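Local coordinates for uncharacterized protein (Pseudomonas aeruginosa, PDB 4E72) that is of unknown function but belongs to the DUF3298 family and is probably made with a signal sequence and exported as a lipoprotein, at residues L158-D163 with Y199-P204. Numbering follows the deposited sequence.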
ATOM      1  N   LEU A 158      19.657 -12.517  -0.404  1.00 40.20           N
ATOM      2  CA  LEU A 158      21.100 -12.256  -0.435  1.00 40.28           C
ATOM      3  C   LEU A 158      21.418 -10.959   0.308  1.00 45.54           C
ATOM      4  O   LEU A 158      22.357 -10.935   1.095  1.00 46.65           O
ATOM      5  CB  LEU A 158      21.643 -12.213  -1.896  1.00 40.05           C
ATOM      6  CG  LEU A 158      23.180 -12.085  -2.055  1.00 46.19           C
ATOM      7  CD1 LEU A 158      23.907 -13.261  -1.450  1.00 47.97           C
ATOM      8  CD2 LEU A 158      23.580 -11.987  -3.502  1.00 49.63           C
ATOM      9  N   ALA A 159      20.605  -9.904   0.106  1.00 41.94           N
ATOM     10  CA  ALA A 159      20.784  -8.613   0.781  1.00 41.41           C
ATOM     11  C   ALA A 159      20.585  -8.738   2.305  1.00 47.43           C
ATOM     12  O   ALA A 159      21.195  -7.992   3.076  1.00 48.37           O
ATOM     13  CB  ALA A 159      19.806  -7.591   0.207  1.00 40.27           C
ATOM     14  N   ASN A 160      19.740  -9.681   2.740  1.00 43.69           N
ATOM     15  CA  ASN A 160      19.432  -9.890   4.160  1.00 42.33           C
ATOM     16  C   ASN A 160      20.198 -11.060   4.795  1.00 48.83           C
ATOM     17  O   ASN A 160      19.883 -11.438   5.926  1.00 49.95           O
ATOM     18  CB  ASN A 160      17.929 -10.109   4.319  1.00 36.30           C
ATOM     19  CG  ASN A 160      17.144  -8.831   4.215  1.00 42.46           C
ATOM     20  OD1 ASN A 160      17.047  -8.056   5.160  1.00 35.66           O
ATOM     21  ND2 ASN A 160      16.591  -8.568   3.057  1.00 32.91           N
ATOM     22  N   LYS A 161      21.210 -11.612   4.089  1.00 47.25           N
ATOM     23  CA  LYS A 161      22.054 -12.748   4.508  1.00 49.02           C
ATOM     24  C   LYS A 161      21.195 -14.005   4.844  1.00 53.52           C
ATOM     25  O   LYS A 161      21.450 -14.707   5.834  1.00 54.93           O
ATOM     26  CB  LYS A 161      22.995 -12.366   5.679  1.00 53.01           C
ATOM     27  CG  LYS A 161      24.172 -11.498   5.253  1.00 66.25           C
ATOM     28  CD  LYS A 161      25.201 -11.333   6.364  1.00 78.06           C
ATOM     29  CE  LYS A 161      26.356 -10.468   5.916  1.00 88.03           C
ATOM     30  NZ  LYS A 161      27.541 -10.607   6.804  1.00 94.04           N
ATOM     31  N   LEU A 162      20.184 -14.283   3.994  1.00 48.13           N
ATOM     32  CA  LEU A 162      19.276 -15.423   4.157  1.00 48.03           C
ATOM     33  C   LEU A 162      19.442 -16.411   2.995  1.00 56.35           C
ATOM     34  O   LEU A 162      18.773 -17.443   2.950  1.00 55.87           O
ATOM     35  CB  LEU A 162      17.818 -14.928   4.280  1.00 46.09           C
ATOM     36  CG  LEU A 162      17.488 -14.105   5.547  1.00 49.35           C
ATOM     37  CD1 LEU A 162      16.201 -13.319   5.384  1.00 47.34           C
ATOM     38  CD2 LEU A 162      17.450 -14.985   6.808  1.00 49.10           C
ATOM     39  N   ASP A 163      20.398 -16.102   2.093  1.00 57.44           N
ATOM     40  CA  ASP A 163      20.791 -16.827   0.881  1.00 59.21           C
ATOM     41  C   ASP A 163      21.130 -18.309   1.168  1.00 64.65           C
ATOM     42  O   ASP A 163      20.783 -19.172   0.357  1.00 64.17           O
ATOM     43  CB  ASP A 163      21.997 -16.092   0.242  1.00 62.70           C
ATOM     44  CG  ASP A 163      22.879 -16.913  -0.677  1.00 85.21           C
ATOM     45  OD1 ASP A 163      22.380 -17.363  -1.737  1.00 89.20           O
ATOM     46  OD2 ASP A 163      24.077 -17.083  -0.354  1.00 93.21           O
ATOM     47  N   TYR A 199       7.273 -10.842  11.396  1.00 35.64           N
ATOM     48  CA  TYR A 199       6.946  -9.430  11.692  1.00 36.32           C
ATOM     49  C   TYR A 199       8.183  -8.558  11.920  1.00 37.70           C
ATOM     50  O   TYR A 199       8.144  -7.385  11.580  1.00 36.48           O
ATOM     51  CB  TYR A 199       6.044  -9.341  12.926  1.00 40.19           C
ATOM     52  CG  TYR A 199       4.567  -9.271  12.611  1.00 44.59           C
ATOM     53  CD1 TYR A 199       3.848 -10.417  12.290  1.00 46.59           C
ATOM     54  CD2 TYR A 199       3.873  -8.069  12.702  1.00 46.70           C
ATOM     55  CE1 TYR A 199       2.491 -10.355  11.973  1.00 47.78           C
ATOM     56  CE2 TYR A 199       2.502  -8.000  12.430  1.00 47.99           C
ATOM     57  CZ  TYR A 199       1.818  -9.144  12.047  1.00 55.18           C
ATOM     58  OH  TYR A 199       0.469  -9.090  11.771  1.00 54.17           O
ATOM     59  N   SER A 200       9.279  -9.117  12.479  1.00 34.45           N
ATOM     60  CA  SER A 200      10.537  -8.380  12.683  1.00 34.87           C
ATOM     61  C   SER A 200      11.082  -7.761  11.367  1.00 38.08           C
ATOM     62  O   SER A 200      11.717  -6.707  11.418  1.00 36.06           O
ATOM     63  CB  SER A 200      11.597  -9.284  13.292  1.00 38.14           C
ATOM     64  OG  SER A 200      11.853 -10.393  12.446  1.00 44.15           O
ATOM     65  N   TYR A 201      10.809  -8.391  10.201  1.00 36.02           N
ATOM     66  CA  TYR A 201      11.243  -7.871   8.883  1.00 36.08           C
ATOM     67  C   TYR A 201      10.242  -6.830   8.329  1.00 39.13           C
ATOM     68  O   TYR A 201      10.424  -6.338   7.217  1.00 39.11           O
ATOM     69  CB  TYR A 201      11.436  -9.020   7.875  1.00 37.80           C
ATOM     70  CG  TYR A 201      12.635  -9.889   8.187  1.00 41.13           C
ATOM     71  CD1 TYR A 201      12.560 -10.898   9.143  1.00 42.96           C
ATOM     72  CD2 TYR A 201      13.855  -9.682   7.550  1.00 43.96           C
ATOM     73  CE1 TYR A 201      13.671 -11.678   9.463  1.00 45.40           C
ATOM     74  CE2 TYR A 201      14.981 -10.446   7.873  1.00 46.46           C
ATOM     75  CZ  TYR A 201      14.879 -11.456   8.817  1.00 52.95           C
ATOM     76  OH  TYR A 201      15.974 -12.233   9.117  1.00 53.44           O
ATOM     77  N   ALA A 202       9.185  -6.506   9.110  1.00 35.19           N
ATOM     78  CA  ALA A 202       8.124  -5.538   8.797  1.00 34.19           C
ATOM     79  C   ALA A 202       7.435  -5.863   7.453  1.00 36.11           C
ATOM     80  O   ALA A 202       6.893  -6.960   7.288  1.00 34.83           O
ATOM     81  CB  ALA A 202       8.689  -4.113   8.797  1.00 34.96           C
ATOM     82  N   HIS A 203       7.506  -4.935   6.488  1.00 32.62           N
ATOM     83  CA  HIS A 203       6.867  -5.079   5.186  1.00 32.25           C
ATOM     84  C   HIS A 203       7.943  -5.174   4.112  1.00 35.95           C
ATOM     85  O   HIS A 203       8.375  -4.126   3.627  1.00 36.45           O
ATOM     86  CB  HIS A 203       5.904  -3.899   4.955  1.00 32.52           C
ATOM     87  CG  HIS A 203       4.736  -3.918   5.887  1.00 36.13           C
ATOM     88  ND1 HIS A 203       4.652  -3.047   6.962  1.00 38.52           N
ATOM     89  CD2 HIS A 203       3.663  -4.744   5.910  1.00 37.32           C
ATOM     90  CE1 HIS A 203       3.541  -3.378   7.600  1.00 37.46           C
ATOM     91  NE2 HIS A 203       2.893  -4.366   6.977  1.00 37.28           N
ATOM     92  N   PRO A 204       8.437  -6.407   3.772  1.00 31.06           N
ATOM     93  CA  PRO A 204       9.531  -6.512   2.793  1.00 31.40           C
ATOM     94  C   PRO A 204       9.209  -5.874   1.443  1.00 32.69           C
ATOM     95  O   PRO A 204       8.077  -5.956   0.951  1.00 29.63           O
ATOM     96  CB  PRO A 204       9.749  -8.025   2.644  1.00 34.09           C
ATOM     97  CG  PRO A 204       9.172  -8.631   3.878  1.00 37.96           C
ATOM     98  CD  PRO A 204       8.037  -7.737   4.271  1.00 32.69           C
TER
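Asn160 and Tyr201 make the closest backbone approach, their CA atoms 9.7 Å apart, where the Schellman motif ending helix 142-159 faces a short 3-10 turn in the loop between strands 187-190 and 205-208. The site illustrates how a helix terminus and a loop can meet through side chains, with no hydrogen bond between the two segments. At the terminus, Lys161, with positive phi (56°), is the C-prime residue: Lys161 N bonds to Leu158 O and Leu162 N to Leu157 O, and beyond this turn the Leu162 side chain points toward the loop. With CG anti to the carbonyl carbon (chi1 -70°), the Tyr201 ring extends from the loop toward the helix end. Leu162 meets it from the opposite direction, Leu162 CD1 lying 4.0 Å from Tyr201 CE2 in an oblique apolar contact. Asn160 passes alongside in the reverse sense, its amide turned 72° from the ring plane. Asn160 ND2 is hydrogen-bonded to the carbonyl of Trp156, a residue that the Tyr201 side chain also touches, which ties the amide back to the helix. At the ring edge, near its plane, Asn160 OD1 stands 4.2 Å from Tyr201 CE2, while Tyr201 OH is 3.9 Å from each of Leu162 CD1 and CD2.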